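Local structure of tRNA (uracil(54)-C(5))-methyltransferase (Pyrococcus abyssi, 2JJQ) at residues V119-N129 with F271-N280; V279-E287 with G302-K310. The protein catalyses the S-adenosyl-L-methionine-dependent methylation of uridine 54 in tRNA, giving 5-methyluridine at that position. All coordinates share one frame; numbering follows the deposited sequence.

Contact 1: residues V119-N129 with F271-N280; sequences VPSPKIFGHRN and FQTNSYQAVN. With SAH (S-adenosyl-L-homocysteine), chain B.
The side-chain amide of N129 is held by two nearly straight bonds, both lying in its plane: ND2 donates to Q272 O at 2.7 Å and to S275 OG at 2.8 Å. With both hydrogens spent, the orientation of this buried amide is fixed. N129 CG sits between its own backbone N and carbonyl carbon (chi1 67°), which puts the amide between Q272 O and S275 OG, and ND2 also lies at the edge of the F271 ring. S275 OG has a further partner in E256. The backbones join at a single bridge, where N129 N donates to T273 O at 2.9 Å and S275 N to H127 O at 3.3 Å.

N274 is the N-cap of helix 275-288, which lies in the class I-like, Rossmann-like methyltransferase fold. Its OD1 receives a straight bond from Q277 N and a weak one from Y276 N. With CG anti to the backbone N (chi1 177°), the amide turns OD1 to the start of the helix and ND2 to the loop, where N274 ND2 gives an almost linear bond to S121 OG of 2.9 Å; S121 OG in turn donates to K123 O. M411 O is a second acceptor for ND2. One turn on, Q277 NE2 reaches V119 O at 3.0 Å from above the carbonyl plane, with D410 O also accepting from it, while Q277 OE1 takes a bond from N280 ND2.

Y276 brings the apolar part: K123 CD lies over one ring face, 3.7 Å from the centroid, in a CH-pi contact, and H127 CA meets the ring edge. A water donates to G126 O and lies 3.3 Å from Y276 OH. The side chain of Q272 leads away from the loop 119-129, and its NE2 donates to OXT of S-adenosyl-L-homocysteine.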
loop_
_atom_site.group_PDB
_atom_site.type_symbol
_atom_site.label_atom_id
_atom_site.label_comp_id
_atom_site.label_asym_id
_atom_site.label_seq_id
_atom_site.Cartn_x
_atom_site.Cartn_y
_atom_site.Cartn_z
ATOM N N VAL A 119 6.152 -14.739 3.386
ATOM C CA VAL A 119 5.541 -14.745 4.731
ATOM C C VAL A 119 4.085 -14.309 4.643
ATOM O O VAL A 119 3.816 -13.226 4.091
ATOM C CB VAL A 119 6.327 -13.794 5.666
ATOM C CG1 VAL A 119 5.730 -13.731 7.106
ATOM C CG2 VAL A 119 7.837 -14.145 5.634
ATOM N N PRO A 120 3.159 -15.152 5.147
ATOM C CA PRO A 120 1.721 -14.837 5.118
ATOM C C PRO A 120 1.438 -13.613 5.931
ATOM O O PRO A 120 2.131 -13.335 6.930
ATOM C CB PRO A 120 1.047 -16.074 5.777
ATOM C CG PRO A 120 2.097 -17.137 5.847
ATOM C CD PRO A 120 3.429 -16.423 5.852
ATOM N N SER A 121 0.483 -12.809 5.463
ATOM C CA SER A 121 -0.054 -11.738 6.303
ATOM C C SER A 121 -0.728 -12.367 7.555
ATOM O O SER A 121 -1.426 -13.407 7.419
ATOM C CB SER A 121 -1.035 -10.900 5.507
ATOM O OG SER A 121 -1.521 -9.839 6.319
ATOM N N PRO A 122 -0.448 -11.813 8.764
ATOM C CA PRO A 122 -1.014 -12.382 10.007
ATOM C C PRO A 122 -2.522 -12.389 9.958
ATOM O O PRO A 122 -3.152 -13.292 10.553
ATOM C CB PRO A 122 -0.474 -11.434 11.081
ATOM C CG PRO A 122 0.925 -11.077 10.572
ATOM C CD PRO A 122 0.721 -10.954 9.045
ATOM N N LYS A 123 -3.102 -11.416 9.262
ATOM C CA LYS A 123 -4.559 -11.358 9.043
ATOM C C LYS A 123 -4.830 -11.063 7.608
ATOM O O LYS A 123 -4.044 -10.380 6.984
ATOM C CB LYS A 123 -5.227 -10.298 9.899
ATOM C CG LYS A 123 -5.083 -10.483 11.412
ATOM C CD LYS A 123 -6.013 -9.459 12.075
ATOM C CE LYS A 123 -5.992 -9.541 13.604
ATOM N NZ LYS A 123 -6.904 -10.558 14.171
ATOM N N ILE A 124 -5.935 -11.569 7.052
ATOM C CA ILE A 124 -6.198 -11.257 5.646
ATOM C C ILE A 124 -7.552 -10.620 5.464
ATOM O O ILE A 124 -7.967 -10.325 4.329
ATOM C CB ILE A 124 -6.155 -12.503 4.763
ATOM C CG1 ILE A 124 -7.126 -13.564 5.309
ATOM C CG2 ILE A 124 -4.727 -13.073 4.680
ATOM C CD1 ILE A 124 -7.264 -14.762 4.334
ATOM N N PHE A 125 -8.248 -10.438 6.575
ATOM C CA PHE A 125 -9.317 -9.438 6.609
ATOM C C PHE A 125 -9.181 -8.563 7.896
ATOM O O PHE A 125 -8.748 -9.033 8.974
ATOM C CB PHE A 125 -10.708 -10.062 6.379
ATOM C CG PHE A 125 -10.922 -10.635 4.963
ATOM C CD1 PHE A 125 -11.317 -9.810 3.904
ATOM C CD2 PHE A 125 -10.724 -11.998 4.696
ATOM C CE1 PHE A 125 -11.537 -10.338 2.597
ATOM C CE2 PHE A 125 -10.922 -12.544 3.373
ATOM C CZ PHE A 125 -11.339 -11.715 2.346
ATOM N N GLY A 126 -9.495 -7.277 7.774
ATOM C CA GLY A 126 -9.231 -6.363 8.886
ATOM C C GLY A 126 -7.805 -5.818 8.942
ATOM O O GLY A 126 -7.502 -5.017 9.827
ATOM N N HIS A 127 -6.945 -6.235 8.010
ATOM C CA HIS A 127 -5.499 -5.846 8.049
ATOM C C HIS A 127 -5.220 -4.467 7.471
ATOM O O HIS A 127 -4.168 -3.849 7.756
ATOM C CB HIS A 127 -4.640 -6.852 7.278
ATOM C CG HIS A 127 -5.048 -6.983 5.849
ATOM N ND1 HIS A 127 -6.210 -7.630 5.484
ATOM C CD2 HIS A 127 -4.499 -6.518 4.706
ATOM C CE1 HIS A 127 -6.365 -7.545 4.176
ATOM N NE2 HIS A 127 -5.348 -6.866 3.678
ATOM N N ARG A 128 -6.120 -3.996 6.598
ATOM C CA ARG A 128 -5.849 -2.793 5.863
ATOM C C ARG A 128 -6.236 -1.572 6.721
ATOM O O ARG A 128 -7.346 -1.526 7.266
ATOM C CB ARG A 128 -6.663 -2.807 4.559
ATOM C CG ARG A 128 -6.149 -1.782 3.588
ATOM C CD ARG A 128 -6.744 -1.899 2.209
ATOM N NE ARG A 128 -6.460 -0.608 1.615
ATOM C CZ ARG A 128 -5.336 -0.304 0.969
ATOM N NH1 ARG A 128 -4.418 -1.233 0.728
ATOM N NH2 ARG A 128 -5.156 0.926 0.516
ATOM N N ASN A 129 -5.362 -0.568 6.764
ATOM C CA ASN A 129 -5.523 0.529 7.683
ATOM C C ASN A 129 -5.880 1.859 7.007
ATOM O O ASN A 129 -5.916 2.897 7.692
ATOM C CB ASN A 129 -4.260 0.624 8.535
ATOM C CG ASN A 129 -3.030 1.038 7.702
ATOM O OD1 ASN A 129 -3.191 1.715 6.680
ATOM N ND2 ASN A 129 -1.832 0.560 8.082
ATOM N N PHE A 271 1.511 5.704 5.032
ATOM C CA PHE A 271 1.976 4.720 6.028
ATOM C C PHE A 271 1.685 3.307 5.420
ATOM O O PHE A 271 0.685 3.137 4.675
ATOM C CB PHE A 271 1.232 4.871 7.377
ATOM C CG PHE A 271 1.872 4.043 8.489
ATOM C CD1 PHE A 271 3.090 4.420 9.019
ATOM C CD2 PHE A 271 1.278 2.863 8.928
ATOM C CE1 PHE A 271 3.722 3.641 10.013
ATOM C CE2 PHE A 271 1.910 2.078 9.940
ATOM C CZ PHE A 271 3.129 2.479 10.454
ATOM N N GLN A 272 2.589 2.344 5.649
ATOM C CA GLN A 272 2.346 1.021 5.127
ATOM C C GLN A 272 0.856 0.645 5.392
ATOM O O GLN A 272 0.347 0.855 6.509
ATOM C CB GLN A 272 3.245 -0.000 5.839
ATOM C CG GLN A 272 4.722 0.395 5.871
ATOM C CD GLN A 272 5.297 0.129 4.531
ATOM O OE1 GLN A 272 4.755 -0.689 3.779
ATOM N NE2 GLN A 272 6.377 0.830 4.184
ATOM N N THR A 273 0.187 0.053 4.397
ATOM C CA THR A 273 -1.267 -0.153 4.485
ATOM C C THR A 273 -1.693 -1.402 5.248
ATOM O O THR A 273 -2.860 -1.525 5.575
ATOM C CB THR A 273 -1.913 -0.190 3.115
ATOM O OG1 THR A 273 -1.258 -1.194 2.322
ATOM C CG2 THR A 273 -1.724 1.166 2.419
ATOM N N ASN A 274 -0.777 -2.336 5.468
ATOM C CA ASN A 274 -1.108 -3.563 6.189
ATOM C C ASN A 274 -0.376 -3.523 7.523
ATOM O O ASN A 274 0.805 -3.795 7.614
ATOM C CB ASN A 274 -0.760 -4.774 5.317
ATOM C CG ASN A 274 -1.000 -6.103 6.015
ATOM O OD1 ASN A 274 -1.109 -6.184 7.252
ATOM N ND2 ASN A 274 -0.988 -7.173 5.219
ATOM N N SER A 275 -1.088 -3.136 8.563
ATOM C CA SER A 275 -0.367 -2.885 9.817
ATOM C C SER A 275 0.248 -4.173 10.333
ATOM O O SER A 275 1.318 -4.144 10.965
ATOM C CB SER A 275 -1.295 -2.288 10.879
ATOM O OG SER A 275 -1.720 -0.995 10.452
ATOM N N TYR A 276 -0.416 -5.308 10.080
ATOM C CA TYR A 276 0.020 -6.578 10.723
ATOM C C TYR A 276 1.311 -7.043 10.149
ATOM O O TYR A 276 2.260 -7.378 10.877
ATOM C CB TYR A 276 -1.051 -7.643 10.567
ATOM C CG TYR A 276 -2.230 -7.318 11.463
ATOM C CD1 TYR A 276 -2.235 -7.714 12.794
ATOM C CD2 TYR A 276 -3.290 -6.529 11.000
ATOM C CE1 TYR A 276 -3.307 -7.375 13.650
ATOM C CE2 TYR A 276 -4.362 -6.203 11.845
ATOM C CZ TYR A 276 -4.349 -6.620 13.159
ATOM O OH TYR A 276 -5.417 -6.327 13.997
ATOM N N GLN A 277 1.381 -6.985 8.826
ATOM C CA GLN A 277 2.646 -7.336 8.145
ATOM C C GLN A 277 3.682 -6.276 8.346
ATOM O O GLN A 277 4.873 -6.564 8.242
ATOM C CB GLN A 277 2.488 -7.331 6.675
ATOM C CG GLN A 277 2.285 -8.560 6.024
ATOM C CD GLN A 277 3.282 -9.727 6.244
ATOM O OE1 GLN A 277 4.140 -9.816 7.164
ATOM N NE2 GLN A 277 3.036 -10.706 5.419
ATOM N N ALA A 278 3.249 -5.024 8.533
ATOM C CA ALA A 278 4.221 -3.944 8.731
ATOM C C ALA A 278 5.085 -4.302 9.942
ATOM O O ALA A 278 6.240 -3.928 9.995
ATOM C CB ALA A 278 3.496 -2.637 8.947
ATOM N N VAL A 279 4.486 -4.948 10.945
ATOM C CA VAL A 279 5.227 -5.344 12.151
ATOM C C VAL A 279 6.333 -6.315 11.694
ATOM O O VAL A 279 7.496 -6.177 12.104
ATOM C CB VAL A 279 4.314 -5.972 13.213
ATOM C CG1 VAL A 279 5.142 -6.575 14.349
ATOM C CG2 VAL A 279 3.337 -4.881 13.757
ATOM N N ASN A 280 5.978 -7.303 10.874
ATOM C CA ASN A 280 7.026 -8.256 10.411
ATOM C C ASN A 280 8.094 -7.545 9.566
ATOM O O ASN A 280 9.267 -7.885 9.634
ATOM C CB ASN A 280 6.392 -9.360 9.597
ATOM C CG ASN A 280 5.610 -10.320 10.454
ATOM O OD1 ASN A 280 5.828 -10.408 11.685
ATOM N ND2 ASN A 280 4.717 -11.066 9.831
HETATM N N SAH B . 10.403 3.549 3.484
HETATM C CA SAH B . 9.171 4.384 3.300
HETATM C CB SAH B . 8.530 4.129 1.937
HETATM C CG SAH B . 9.399 4.575 0.782
HETATM S SD SAH B . 8.304 4.863 -0.619
HETATM C C SAH B . 8.171 3.979 4.358
HETATM O O SAH B . 7.126 4.609 4.583
HETATM O OXT SAH B . 8.390 2.964 5.003
HETATM C "C5'" SAH B . 9.506 5.579 -1.712
HETATM C "C4'" SAH B . 9.925 6.969 -1.201
HETATM O "O4'" SAH B . 10.777 7.656 -2.156
HETATM C "C3'" SAH B . 8.761 7.927 -0.946
HETATM O "O3'" SAH B . 8.754 8.278 0.452
HETATM C "C2'" SAH B . 9.045 9.134 -1.876
HETATM O "O2'" SAH B . 8.725 10.420 -1.338
HETATM C "C1'" SAH B . 10.530 9.073 -2.079
HETATM N N9 SAH B . 11.076 9.487 -3.367
HETATM C C8 SAH B . 10.525 9.338 -4.596
HETATM N N7 SAH B . 11.424 9.745 -5.532
HETATM C C5 SAH B . 12.551 10.116 -4.904
HETATM C C6 SAH B . 13.881 10.631 -5.292
HETATM N N6 SAH B . 14.125 10.821 -6.612
HETATM N N1 SAH B . 14.777 10.891 -4.283
HETATM C C2 SAH B . 14.492 10.691 -2.978
HETATM N N3 SAH B . 13.296 10.242 -2.573
HETATM C C4 SAH B . 12.330 9.937 -3.473
HETATM O O HOH W 1 -8.250 -5.774 12.422
HETATM O O HOH W 2 -1.890 3.915 5.305
#

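Contact 2: residues V279-E287 with G302-K310; sequences VNLVRKVSE and GTFGIYLAK. With SAH (S-adenosyl-L-homocysteine), chain B.
Helices 279-287 and 303-310 pack with their axes 9.6 Å apart and crossing at -62°, V282 lying beside F304 and S286 beside L308. Both belong to the Rossmann-like fold of class I methyltransferases; the second follows G302, its N-cap, within a glycine-rich loop consistent with the GxGxxG pattern that follows the first strand of such domains.

V282 wedges between the two aromatic residues. Its CG2 lies over one face of the Y307 ring, 3.7 Å from the centroid, and CG1 reaches T303 CG2 and the F304 ring. V285 CG2 covers a face of F304, L281 CG meets that ring at its edge, and OXT of S-adenosyl-L-homocysteine lies over the opposite face. F304 CE2 comes 3.8 Å from the amino N of the ligand, and T303 OG1 donates a hydrogen bond of 2.9 Å to its OXT.

R283 CG touches Y307 OH, and D259 holds both polar ends, by a salt bridge to the guanidinium and a hydrogen bond to the hydroxyl. S286 OG is turned back onto its own helix (chi1 70°) and donates to R283 O, while L308 CD2 presses tightly on S286 CB at 3.4 Å.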
loop_
_atom_site.group_PDB
_atom_site.type_symbol
_atom_site.label_atom_id
_atom_site.label_comp_id
_atom_site.label_asym_id
_atom_site.label_seq_id
_atom_site.Cartn_x
_atom_site.Cartn_y
_atom_site.Cartn_z
ATOM N N VAL A 279 4.486 -4.948 10.945
ATOM C CA VAL A 279 5.227 -5.344 12.151
ATOM C C VAL A 279 6.333 -6.315 11.694
ATOM O O VAL A 279 7.496 -6.177 12.104
ATOM C CB VAL A 279 4.314 -5.972 13.213
ATOM C CG1 VAL A 279 5.142 -6.575 14.349
ATOM C CG2 VAL A 279 3.337 -4.881 13.757
ATOM N N ASN A 280 5.978 -7.303 10.874
ATOM C CA ASN A 280 7.026 -8.256 10.411
ATOM C C ASN A 280 8.094 -7.545 9.566
ATOM O O ASN A 280 9.267 -7.885 9.634
ATOM C CB ASN A 280 6.392 -9.360 9.597
ATOM C CG ASN A 280 5.610 -10.320 10.454
ATOM O OD1 ASN A 280 5.828 -10.408 11.685
ATOM N ND2 ASN A 280 4.717 -11.066 9.831
ATOM N N LEU A 281 7.665 -6.562 8.776
ATOM C CA LEU A 281 8.586 -5.850 7.860
ATOM C C LEU A 281 9.629 -5.056 8.639
ATOM O O LEU A 281 10.828 -5.163 8.377
ATOM C CB LEU A 281 7.729 -4.935 6.948
ATOM C CG LEU A 281 8.487 -4.068 5.950
ATOM C CD1 LEU A 281 9.269 -5.009 5.047
ATOM C CD2 LEU A 281 7.436 -3.235 5.211
ATOM N N VAL A 282 9.213 -4.289 9.653
ATOM C CA VAL A 282 10.213 -3.511 10.434
ATOM C C VAL A 282 11.097 -4.453 11.246
ATOM O O VAL A 282 12.259 -4.184 11.405
ATOM C CB VAL A 282 9.603 -2.406 11.337
ATOM C CG1 VAL A 282 8.875 -1.395 10.459
ATOM C CG2 VAL A 282 8.595 -2.963 12.376
ATOM N N ARG A 283 10.532 -5.544 11.766
ATOM C CA ARG A 283 11.360 -6.510 12.519
ATOM C C ARG A 283 12.391 -7.107 11.574
ATOM O O ARG A 283 13.570 -7.242 11.952
ATOM C CB ARG A 283 10.480 -7.612 13.082
ATOM C CG ARG A 283 9.613 -7.121 14.232
ATOM C CD ARG A 283 8.782 -8.349 14.707
ATOM N NE ARG A 283 7.900 -7.982 15.812
ATOM C CZ ARG A 283 7.041 -8.849 16.345
ATOM N NH1 ARG A 283 6.984 -10.109 15.843
ATOM N NH2 ARG A 283 6.251 -8.472 17.351
ATOM N N LYS A 284 11.950 -7.435 10.350
ATOM C CA LYS A 284 12.861 -8.111 9.401
ATOM C C LYS A 284 13.987 -7.194 9.034
ATOM O O LYS A 284 15.120 -7.637 9.007
ATOM C CB LYS A 284 12.161 -8.566 8.109
ATOM C CG LYS A 284 13.089 -9.396 7.168
ATOM C CD LYS A 284 13.191 -10.842 7.826
ATOM C CE LYS A 284 14.131 -11.784 7.198
ATOM N NZ LYS A 284 14.187 -12.995 8.127
ATOM N N VAL A 285 13.671 -5.936 8.698
ATOM C CA VAL A 285 14.720 -4.953 8.424
ATOM C C VAL A 285 15.688 -4.831 9.590
ATOM O O VAL A 285 16.917 -4.842 9.369
ATOM C CB VAL A 285 14.154 -3.593 8.003
ATOM C CG1 VAL A 285 15.285 -2.520 7.895
ATOM C CG2 VAL A 285 13.355 -3.778 6.633
ATOM N N SER A 286 15.167 -4.777 10.815
ATOM C CA SER A 286 16.052 -4.589 11.978
ATOM C C SER A 286 16.960 -5.796 12.141
ATOM O O SER A 286 18.032 -5.680 12.743
ATOM C CB SER A 286 15.291 -4.345 13.294
ATOM O OG SER A 286 14.629 -5.507 13.708
ATOM N N GLU A 287 16.508 -6.951 11.672
ATOM C CA GLU A 287 17.281 -8.188 11.806
ATOM C C GLU A 287 18.427 -8.296 10.780
ATOM O O GLU A 287 19.474 -8.918 11.048
ATOM C CB GLU A 287 16.348 -9.390 11.700
ATOM C CG GLU A 287 15.555 -9.493 12.981
ATOM C CD GLU A 287 14.356 -10.415 12.909
ATOM O OE1 GLU A 287 14.126 -11.074 11.858
ATOM O OE2 GLU A 287 13.631 -10.450 13.936
ATOM N N GLY A 302 9.577 7.423 7.924
ATOM C CA GLY A 302 10.654 6.924 8.826
ATOM C C GLY A 302 10.329 5.564 9.448
ATOM O O GLY A 302 10.895 5.171 10.486
ATOM N N THR A 303 9.441 4.851 8.795
ATOM C CA THR A 303 9.008 3.533 9.263
ATOM C C THR A 303 10.207 2.701 9.727
ATOM O O THR A 303 10.253 2.241 10.878
ATOM C CB THR A 303 8.245 2.771 8.214
ATOM O OG1 THR A 303 7.283 3.622 7.563
ATOM C CG2 THR A 303 7.474 1.644 8.935
ATOM N N PHE A 304 11.187 2.530 8.855
ATOM C CA PHE A 304 12.367 1.725 9.242
ATOM C C PHE A 304 13.262 2.476 10.199
ATOM O O PHE A 304 13.669 1.952 11.209
ATOM C CB PHE A 304 13.158 1.302 7.991
ATOM C CG PHE A 304 12.319 0.550 7.002
ATOM C CD1 PHE A 304 11.568 -0.533 7.431
ATOM C CD2 PHE A 304 12.319 0.867 5.666
ATOM C CE1 PHE A 304 10.772 -1.218 6.558
ATOM C CE2 PHE A 304 11.516 0.161 4.762
ATOM C CZ PHE A 304 10.733 -0.856 5.198
ATOM N N GLY A 305 13.603 3.713 9.838
ATOM C CA GLY A 305 14.598 4.495 10.579
ATOM C C GLY A 305 14.210 4.716 12.025
ATOM O O GLY A 305 15.052 4.583 12.917
ATOM N N ILE A 306 12.922 4.945 12.277
ATOM C CA ILE A 306 12.503 5.248 13.626
ATOM C C ILE A 306 12.548 3.964 14.457
ATOM O O ILE A 306 12.943 3.993 15.624
ATOM C CB ILE A 306 11.146 5.874 13.647
ATOM C CG1 ILE A 306 11.232 7.277 12.990
ATOM C CG2 ILE A 306 10.616 6.025 15.109
ATOM C CD1 ILE A 306 9.891 7.786 12.572
ATOM N N TYR A 307 12.109 2.873 13.849
ATOM C CA TYR A 307 12.066 1.563 14.539
ATOM C C TYR A 307 13.517 1.203 14.895
ATOM O O TYR A 307 13.839 0.754 16.005
ATOM C CB TYR A 307 11.469 0.497 13.654
ATOM C CG TYR A 307 11.223 -0.798 14.378
ATOM C CD1 TYR A 307 9.979 -1.026 15.015
ATOM C CD2 TYR A 307 12.219 -1.797 14.446
ATOM C CE1 TYR A 307 9.718 -2.241 15.696
ATOM C CE2 TYR A 307 11.952 -2.981 15.132
ATOM C CZ TYR A 307 10.743 -3.189 15.761
ATOM O OH TYR A 307 10.522 -4.389 16.451
ATOM N N LEU A 308 14.416 1.400 13.960
ATOM C CA LEU A 308 15.779 1.093 14.199
ATOM C C LEU A 308 16.395 1.985 15.285
ATOM O O LEU A 308 17.210 1.510 16.089
ATOM C CB LEU A 308 16.613 1.172 12.926
ATOM C CG LEU A 308 16.387 -0.002 11.961
ATOM C CD1 LEU A 308 17.366 0.134 10.824
ATOM C CD2 LEU A 308 16.601 -1.325 12.605
ATOM N N ALA A 309 16.069 3.272 15.268
ATOM C CA ALA A 309 16.526 4.192 16.318
ATOM C C ALA A 309 16.020 3.677 17.691
ATOM O O ALA A 309 16.747 3.694 18.694
ATOM C CB ALA A 309 15.981 5.615 16.043
ATOM N N LYS A 310 14.786 3.230 17.754
ATOM C CA LYS A 310 14.239 2.645 19.011
ATOM C C LYS A 310 15.052 1.413 19.479
ATOM O O LYS A 310 15.251 1.207 20.716
ATOM C CB LYS A 310 12.760 2.247 18.866
ATOM C CG LYS A 310 12.127 1.913 20.225
ATOM C CD LYS A 310 11.641 3.160 20.976
ATOM C CE LYS A 310 10.888 2.716 22.268
ATOM N NZ LYS A 310 10.550 3.951 23.001
HETATM N N SAH B . 10.403 3.549 3.484
HETATM C CA SAH B . 9.171 4.384 3.300
HETATM C CB SAH B . 8.530 4.129 1.937
HETATM C CG SAH B . 9.399 4.575 0.782
HETATM S SD SAH B . 8.304 4.863 -0.619
HETATM C C SAH B . 8.171 3.979 4.358
HETATM O O SAH B . 7.126 4.609 4.583
HETATM O OXT SAH B . 8.390 2.964 5.003
HETATM C "C5'" SAH B . 9.506 5.579 -1.712
HETATM C "C4'" SAH B . 9.925 6.969 -1.201
HETATM O "O4'" SAH B . 10.777 7.656 -2.156
HETATM C "C3'" SAH B . 8.761 7.927 -0.946
HETATM O "O3'" SAH B . 8.754 8.278 0.452
HETATM C "C2'" SAH B . 9.045 9.134 -1.876
HETATM O "O2'" SAH B . 8.725 10.420 -1.338
HETATM C "C1'" SAH B . 10.530 9.073 -2.079
HETATM N N9 SAH B . 11.076 9.487 -3.367
HETATM C C8 SAH B . 10.525 9.338 -4.596
HETATM N N7 SAH B . 11.424 9.745 -5.532
HETATM C C5 SAH B . 12.551 10.116 -4.904
HETATM C C6 SAH B . 13.881 10.631 -5.292
HETATM N N6 SAH B . 14.125 10.821 -6.612
HETATM N N1 SAH B . 14.777 10.891 -4.283
HETATM C C2 SAH B . 14.492 10.691 -2.978
HETATM N N3 SAH B . 13.296 10.242 -2.573
HETATM C C4 SAH B . 12.330 9.937 -3.473
HETATM O O HOH W 3 13.182 -6.352 16.302
#

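Overall arrangement
From the N terminus, the chain passes the TRAM-like domain and strand 117-119, an outer strand of the catalytic sheet, before entering the loop 119-129. Contact 1 then closes a long excursion of 141 residues, including the five-stranded sheet that begins at strand 130-136, by bringing this loop to the start of helix 275-288. Contact 2 follows in series, neither nested nor crossing, and closes a short loop through strand 293-297. The two share V279 and N280, and their centres are about 15 Å apart. Helix 275-288 thus ties the linking loop to helix 303-310, and S-adenosyl-L-homocysteine touches both contacts, which also meet directly where Q272 OE1 packs 4.0 Å from L281 CD2.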